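Local coordinates for beta-galactosidase (Streptococcus pneumoniae, PDB 4CUA), which hydrolyses terminal beta-galactosides in its catalytic part, and carries the carbohydrate-binding module described here, which probably recognises glycans, at residues P30-V34 with A46-T50; N78-F83 with I158-M162; L19-S25 with P109-V115. All blocks are in the same frame, centred on the assembly; numbering follows the deposited sequence.

Contact 1: P30-V34 with A46-T50. With CA (calcium ion), chain C; EDO (1,2-ethanediol), chain F; EDO (1,2-ethanediol), chain D.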
# COMPACT_ATOMS: atom_id res chain seq x y z
N PRO A 30 -8.15 5.56 7.32
CA PRO A 30 -7.31 4.40 7.70
C PRO A 30 -6.89 3.60 6.49
O PRO A 30 -7.61 3.56 5.47
CB PRO A 30 -8.21 3.58 8.57
CG PRO A 30 -9.59 3.99 8.16
CD PRO A 30 -9.49 5.45 7.87
N VAL A 31 -5.76 2.93 6.55
CA VAL A 31 -5.22 2.18 5.42
C VAL A 31 -6.05 0.99 5.05
O VAL A 31 -5.94 0.52 3.95
CB VAL A 31 -3.73 1.81 5.69
CG1 VAL A 31 -3.63 0.68 6.67
CG2 VAL A 31 -3.00 1.51 4.36
N SER A 32 -6.85 0.49 5.96
CA SER A 32 -7.82 -0.59 5.64
C SER A 32 -8.72 -0.19 4.49
O SER A 32 -9.24 -1.03 3.75
CB SER A 32 -8.65 -0.93 6.90
OG SER A 32 -9.25 0.23 7.43
N ASN A 33 -8.89 1.12 4.23
CA ASN A 33 -9.59 1.56 3.03
C ASN A 33 -9.01 1.16 1.74
O ASN A 33 -9.67 1.26 0.72
CB ASN A 33 -9.75 3.07 3.03
CG ASN A 33 -10.76 3.56 4.08
OD1 ASN A 33 -11.67 2.82 4.50
ND2 ASN A 33 -10.67 4.82 4.41
N VAL A 34 -7.73 0.76 1.68
CA VAL A 34 -7.13 0.51 0.38
C VAL A 34 -7.37 -0.92 -0.18
O VAL A 34 -6.96 -1.20 -1.29
CB VAL A 34 -5.64 0.85 0.26
CG1 VAL A 34 -5.35 2.26 0.79
CG2 VAL A 34 -4.74 -0.20 0.97
N ALA A 46 -16.40 9.21 0.45
CA ALA A 46 -14.98 9.27 0.67
C ALA A 46 -14.52 7.90 1.08
O ALA A 46 -15.02 7.31 2.06
CB ALA A 46 -14.62 10.28 1.73
N ASN A 47 -13.55 7.39 0.34
CA ASN A 47 -12.97 6.07 0.65
C ASN A 47 -11.51 6.05 0.19
O ASN A 47 -11.21 6.01 -0.99
CB ASN A 47 -13.72 4.95 -0.10
CG ASN A 47 -13.16 3.59 0.26
OD1 ASN A 47 -12.26 3.08 -0.43
ND2 ASN A 47 -13.65 3.03 1.32
N ARG A 48 -10.61 6.23 1.14
CA ARG A 48 -9.21 6.40 0.81
C ARG A 48 -8.34 6.28 2.02
O ARG A 48 -8.78 6.59 3.13
CB ARG A 48 -8.99 7.71 0.09
CG ARG A 48 -9.57 8.92 0.82
CD ARG A 48 -9.29 10.17 0.05
NE ARG A 48 -9.88 11.37 0.65
CZ ARG A 48 -11.10 11.83 0.38
NH1 ARG A 48 -11.94 11.20 -0.41
NH2 ARG A 48 -11.51 12.95 1.00
N TRP A 49 -7.08 5.83 1.83
CA TRP A 49 -6.02 6.13 2.74
C TRP A 49 -5.41 7.45 2.30
O TRP A 49 -5.27 7.72 1.11
CB TRP A 49 -4.93 5.07 2.67
CG TRP A 49 -3.66 5.51 3.37
CD1 TRP A 49 -3.38 5.36 4.65
CD2 TRP A 49 -2.54 6.20 2.77
NE1 TRP A 49 -2.15 5.89 4.94
CE2 TRP A 49 -1.63 6.44 3.81
CE3 TRP A 49 -2.27 6.65 1.50
CZ2 TRP A 49 -0.40 7.08 3.58
CZ3 TRP A 49 -1.03 7.27 1.27
CH2 TRP A 49 -0.13 7.48 2.32
N THR A 50 -5.07 8.29 3.28
CA THR A 50 -4.19 9.44 2.99
C THR A 50 -3.31 9.62 4.18
O THR A 50 -3.58 9.11 5.25
CB THR A 50 -4.96 10.75 2.75
OG1 THR A 50 -5.31 11.34 4.00
CG2 THR A 50 -6.22 10.62 1.91
CA CA C . -11.01 1.30 -1.11
C1 EDO F . -13.33 7.09 5.12
O1 EDO F . -12.44 6.48 6.04
C2 EDO F . -12.65 8.26 4.44
O2 EDO F . -11.60 7.82 3.54
C1 EDO D . -8.24 14.60 1.86
O1 EDO D . -9.54 15.08 1.54
C2 EDO D . -8.20 13.85 3.18
O2 EDO D . -9.01 12.64 3.03
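Asn33 and Asn47 meet through a shared calcium ion in a metal-centred contact between a loop and a strand end: the 3-10 turn at 31-34, in the loop that follows strand 19-22, lies against the residues leading into the short strand 49-50. The backbone O of Asn33 and OD1 of Asn47 each coordinate the calcium at 2.3 Å, and Asp36, Leu38, Thr174 and Glu175 complete the site. The metal brings these two acceptors together. With CG of Asn47 anti to the backbone N (chi1 -178°), the amide is carried across to the ion.

The side chain of Asn33 adds a second tie. Its ND2 donates to Arg48 O at 2.9 Å along a nearly straight path (168° at the hydrogen); the acceptor lies in the amide plane, whereas the donor stands above the Arg48 carbonyl plane. This bond orients the amide, and in the crystal the other N-H is taken up by O1 of an ethanediol molecule, probably from the crystallisation liquor.

Apolar contacts continue toward the interior. Val34 CG1 lies alongside Trp49 CB at 3.4 Å, and Val31 CB approaches Trp49 CD1 at 3.7 Å. Beyond the pair, Val34 packs on Ile173 and Val176 of strand 172-177, which pairs with strand 49-50, while Val31 and Trp49 both reach Val61 of strand 58-67 and Ala22 of strand 19-22.

Contact 2: N78-F83 with I158-M162. With EDO (1,2-ethanediol), chain E.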
# COMPACT_ATOMS: atom_id res chain seq x y z
N ASN A 78 3.30 -7.60 -9.63
CA ASN A 78 2.44 -6.54 -10.04
C ASN A 78 1.89 -5.84 -8.79
O ASN A 78 1.84 -6.40 -7.73
CB ASN A 78 1.24 -7.08 -10.90
CG ASN A 78 0.35 -7.98 -10.14
OD1 ASN A 78 -0.67 -7.53 -9.56
ND2 ASN A 78 0.69 -9.25 -10.06
N LEU A 79 1.45 -4.62 -9.06
CA LEU A 79 0.72 -3.78 -8.12
C LEU A 79 -0.04 -2.78 -8.89
O LEU A 79 0.44 -2.20 -9.82
CB LEU A 79 1.73 -3.04 -7.26
CG LEU A 79 1.16 -2.01 -6.25
CD1 LEU A 79 0.26 -2.63 -5.19
CD2 LEU A 79 2.28 -1.14 -5.64
N SER A 80 -1.30 -2.55 -8.50
CA SER A 80 -2.09 -1.48 -9.09
C SER A 80 -2.55 -0.55 -7.96
O SER A 80 -2.94 -1.01 -6.92
CB SER A 80 -3.32 -2.01 -9.81
OG SER A 80 -2.98 -2.94 -10.81
N VAL A 81 -2.49 0.75 -8.24
CA VAL A 81 -2.82 1.77 -7.23
C VAL A 81 -3.70 2.83 -7.83
O VAL A 81 -3.34 3.51 -8.78
CB VAL A 81 -1.57 2.46 -6.69
CG1 VAL A 81 -1.92 3.45 -5.57
CG2 VAL A 81 -0.55 1.47 -6.23
N GLY A 82 -4.85 3.00 -7.22
CA GLY A 82 -5.79 4.05 -7.60
C GLY A 82 -5.53 5.30 -6.78
O GLY A 82 -6.00 5.40 -5.67
N PHE A 83 -4.78 6.22 -7.33
CA PHE A 83 -4.56 7.48 -6.66
C PHE A 83 -5.80 8.36 -6.70
O PHE A 83 -6.49 8.45 -7.74
CB PHE A 83 -3.33 8.20 -7.26
CG PHE A 83 -2.05 7.47 -7.02
CD1 PHE A 83 -1.50 7.41 -5.75
CD2 PHE A 83 -1.40 6.78 -8.05
CE1 PHE A 83 -0.32 6.70 -5.53
CE2 PHE A 83 -0.24 6.06 -7.82
CZ PHE A 83 0.31 6.03 -6.56
N ILE A 158 4.50 -6.51 0.14
CA ILE A 158 5.05 -5.45 -0.63
C ILE A 158 4.48 -4.16 -0.13
O ILE A 158 3.41 -4.18 0.48
CB ILE A 158 4.91 -5.63 -2.16
CG1 ILE A 158 3.44 -5.49 -2.57
CG2 ILE A 158 5.57 -6.95 -2.56
CD1 ILE A 158 3.23 -5.11 -4.02
N ARG A 159 5.20 -3.10 -0.39
CA ARG A 159 4.73 -1.75 -0.10
C ARG A 159 5.20 -0.76 -1.13
O ARG A 159 6.18 -0.98 -1.88
CB ARG A 159 5.15 -1.27 1.29
CG ARG A 159 6.62 -0.89 1.43
CD ARG A 159 6.95 -0.63 2.89
NE ARG A 159 8.33 -0.15 2.96
CZ ARG A 159 8.91 0.14 4.13
NH1 ARG A 159 8.23 0.06 5.27
NH2 ARG A 159 10.16 0.54 4.12
N ILE A 160 4.47 0.34 -1.22
CA ILE A 160 4.82 1.47 -2.02
C ILE A 160 5.08 2.64 -1.05
O ILE A 160 4.25 3.03 -0.30
CB ILE A 160 3.82 1.74 -3.18
CG1 ILE A 160 4.30 2.87 -4.03
CG2 ILE A 160 2.40 1.98 -2.65
CD1 ILE A 160 3.49 3.15 -5.29
N ARG A 161 6.31 3.17 -1.13
CA ARG A 161 6.80 4.22 -0.22
C ARG A 161 6.93 5.49 -1.01
O ARG A 161 7.61 5.56 -2.08
CB ARG A 161 8.14 3.74 0.35
CG ARG A 161 8.76 4.76 1.32
CD ARG A 161 9.85 4.12 2.12
NE ARG A 161 10.85 3.43 1.31
CZ ARG A 161 11.84 4.00 0.64
NH1 ARG A 161 12.05 5.31 0.70
NH2 ARG A 161 12.66 3.23 -0.04
N MSE A 162 6.25 6.54 -0.55
CA MSE A 162 5.88 7.66 -1.38
C MSE A 162 6.07 9.02 -0.75
O MSE A 162 5.76 9.19 0.42
CB MSE A 162 4.36 7.62 -1.67
CG MSE A 162 4.00 6.33 -2.42
SE MSE A 162 2.05 6.06 -2.45
CE MSE A 162 1.80 5.70 -0.55
C1 EDO E . 6.61 0.96 7.79
O1 EDO E . 6.18 1.52 8.94
C2 EDO E . 5.33 0.28 7.14
O2 EDO E . 5.54 0.20 5.83
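Leu79 rests one prong of its forked end, CD2, against the branch point of Ile160, 4.1 Å from Ile160 CB, in a series of apolar contacts between strands 78-83 and 158-162. The strands face each other across the core, their axes 9.4 Å apart and crossing at -48°, with no hydrogen bond between them. The other prong, Leu79 CD1, meets Ile158 CD1 at 4.0 Å in one of the two conformers of Ile158, the two side chains running antiparallel past one another.

Ile160 answers from the opposing strand. Fully extended, with CG1 anti to the backbone N (chi1 -176°), it projects CD1 into the hollow between Val81 and Phe83, 4.5 Å from Val81 CG2 and equally far from Phe83 CZ. Selenomethionine Met162 fills the next position: its SE lies in the plane of the Phe83 ring, 3.9 Å from Phe83 CE1, an edge-on Met-aromatic contact. One face of that ring is covered near its rim by CG1 of Val81 from the same strand.

Ile97 and Ile173 enlarge this apolar layer. Two strands packed face to face through apolar side chains, without hydrogen bonds, are typical of a beta-sandwich core, consistent with the galactose-binding-like fold of this module.

Contact 3: L19-S25 with P109-V115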
# COMPACT_ATOMS: atom_id res chain seq x y z
N LEU A 19 -3.83 -8.07 4.95
CA LEU A 19 -4.01 -6.86 5.75
C LEU A 19 -3.21 -5.77 5.09
O LEU A 19 -2.04 -5.94 4.78
CB LEU A 19 -3.40 -7.07 7.14
CG LEU A 19 -3.27 -5.94 8.14
CD1 LEU A 19 -4.66 -5.50 8.58
CD2 LEU A 19 -2.53 -6.47 9.37
N ALA A 20 -3.86 -4.64 4.85
CA ALA A 20 -3.17 -3.41 4.45
C ALA A 20 -2.52 -2.77 5.65
O ALA A 20 -3.04 -2.79 6.79
CB ALA A 20 -4.16 -2.43 3.82
N PHE A 21 -1.37 -2.15 5.44
CA PHE A 21 -0.67 -1.46 6.52
C PHE A 21 -0.05 -0.18 5.92
O PHE A 21 0.16 -0.05 4.72
CB PHE A 21 0.41 -2.37 7.15
CG PHE A 21 1.50 -2.80 6.17
CD1 PHE A 21 2.63 -2.04 5.96
CD2 PHE A 21 1.41 -4.03 5.48
CE1 PHE A 21 3.62 -2.45 5.12
CE2 PHE A 21 2.38 -4.41 4.62
CZ PHE A 21 3.48 -3.61 4.41
N ALA A 22 0.22 0.80 6.81
CA ALA A 22 0.84 2.04 6.43
C ALA A 22 1.78 2.49 7.49
O ALA A 22 1.58 2.18 8.67
CB ALA A 22 -0.17 3.11 6.19
N SER A 23 2.82 3.21 7.09
CA SER A 23 3.73 3.77 8.11
C SER A 23 2.99 4.80 9.00
O SER A 23 3.26 4.90 10.20
CB SER A 23 4.89 4.44 7.39
OG SER A 23 4.49 5.38 6.46
N ASP A 24 2.09 5.56 8.43
CA ASP A 24 1.31 6.58 9.08
C ASP A 24 0.10 6.88 8.21
O ASP A 24 0.09 6.65 6.98
CB ASP A 24 2.13 7.86 9.30
CG ASP A 24 1.50 8.82 10.20
OD1 ASP A 24 0.90 8.42 11.20
OD2 ASP A 24 1.62 10.07 9.91
N SER A 25 -0.95 7.42 8.83
CA SER A 25 -2.15 7.79 8.18
C SER A 25 -2.87 9.00 8.77
O SER A 25 -2.78 9.21 9.98
CB SER A 25 -3.19 6.64 8.20
OG SER A 25 -2.61 5.39 7.80
N PRO A 109 0.81 -5.93 12.31
CA PRO A 109 0.94 -4.77 13.20
C PRO A 109 -0.25 -4.63 14.14
O PRO A 109 -1.39 -4.97 13.85
CB PRO A 109 1.07 -3.60 12.24
CG PRO A 109 1.68 -4.22 11.00
CD PRO A 109 0.97 -5.55 10.90
N LYS A 110 0.02 -4.16 15.35
CA LYS A 110 -1.03 -3.91 16.31
C LYS A 110 -1.94 -2.77 15.89
O LYS A 110 -3.16 -2.77 16.17
CB LYS A 110 -0.41 -3.55 17.67
CG LYS A 110 0.40 -4.68 18.31
CD LYS A 110 -0.53 -5.75 18.78
CE LYS A 110 0.12 -6.79 19.69
NZ LYS A 110 1.29 -7.40 19.03
N ASN A 111 -1.34 -1.79 15.20
CA ASN A 111 -2.08 -0.64 14.71
C ASN A 111 -1.67 -0.42 13.26
O ASN A 111 -0.77 0.36 12.97
CB ASN A 111 -1.82 0.58 15.55
CG ASN A 111 -2.13 0.34 16.99
OD1 ASN A 111 -3.23 0.56 17.43
ND2 ASN A 111 -1.15 -0.16 17.72
N PRO A 112 -2.30 -1.14 12.33
CA PRO A 112 -1.82 -1.20 10.94
C PRO A 112 -1.80 0.10 10.17
O PRO A 112 -0.98 0.21 9.29
CB PRO A 112 -2.75 -2.21 10.23
CG PRO A 112 -3.72 -2.61 11.24
CD PRO A 112 -3.39 -2.11 12.59
N SER A 113 -2.58 1.10 10.56
CA SER A 113 -2.54 2.40 9.89
C SER A 113 -1.32 3.24 10.37
O SER A 113 -1.10 4.30 9.79
CB SER A 113 -3.82 3.19 10.13
OG SER A 113 -4.87 2.68 9.29
N PHE A 114 -0.67 2.77 11.42
CA PHE A 114 0.37 3.59 12.07
C PHE A 114 1.57 2.76 12.44
O PHE A 114 2.05 2.75 13.58
CB PHE A 114 -0.22 4.24 13.34
CG PHE A 114 -1.42 5.04 13.06
CD1 PHE A 114 -1.34 6.35 12.62
CD2 PHE A 114 -2.67 4.49 13.25
CE1 PHE A 114 -2.51 7.02 12.36
CE2 PHE A 114 -3.84 5.19 13.00
CZ PHE A 114 -3.74 6.46 12.57
N VAL A 115 2.12 1.97 11.51
CA VAL A 115 3.15 1.00 11.83
C VAL A 115 4.40 1.72 12.38
O VAL A 115 5.10 1.20 13.21
CB VAL A 115 3.45 0.13 10.61
CG1 VAL A 115 4.59 -0.79 10.93
CG2 VAL A 115 2.23 -0.67 10.17
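Leu19 extends its side chain toward the loop 109-115, CG anti to the backbone N (chi1 172°), and its two methyls divide between two prolines: CD2 lies 3.9 Å from CD of Pro109, and CD1 4.0 Å from CG of Pro112. At the far end of the contact, Ser25 holds OG beside its own backbone N and opposite its carbonyl carbon (chi1 -48°), where the hydroxyl donates to the O of Ser113 at 2.7 Å, in the carbonyl plane and on a lone pair.

Between these ends the backbones meet at Ala22. Its N donates to Pro112 O at 2.8 Å, and its O accepts from Val115 N at 2.9 Å, a straight bond with 168° at the hydrogen. Ala22 is thus gripped through both its polar backbone atoms, while Leu19, Phe21 and Ser23 make backbone bonds to Leu64, Gly62 and Ser60 of strand 58-67. The loop therefore lies along the edge of strand 19-22 opposite the one paired with strand 58-67, at the border of the galactose-binding-like beta-sandwich. A bond from Phe114 N to Asn111 O closes the loop into a turn just where it presses on the strand.

Phe21 contributes mainly its CB, which touches CG2 of Val115 at 3.9 Å; its ring turns from the loop to stack on Phe122. The Phe114 ring instead turns back across residues 24 and 25. Asp24 OD1 comes to the ring edge, near its plane and 3.4 Å from Phe114 CD1, while Ser25 O approaches Phe114 CE1 obliquely at 3.2 Å. The same carboxylate forms a salt bridge with Arg54, and OG of Ser113 accepts from the backbone N of Val31.

All three contacts lie within one galactose-binding-like module and reach the same branched antiparallel sheet. Their centres are close: contacts 1 and 3 are about 11 Å apart, contacts 1 and 2 about 13 Å, and contacts 2 and 3 about 15 Å. Along the chain, contact 1 falls wholly between the two segments of contact 3 and is complete before contact 2 begins, whereas the segments of contacts 2 and 3 alternate, 109-115 falling between 78-83 and 158-162. Trp49 joins the calcium-binding loop and the border strand to the apolar core, its ring packing on Met162 and its NE1 probably hydrogen-bonding to the backbone O of Asp24. Phe21 of contact 3 also touches Ile158.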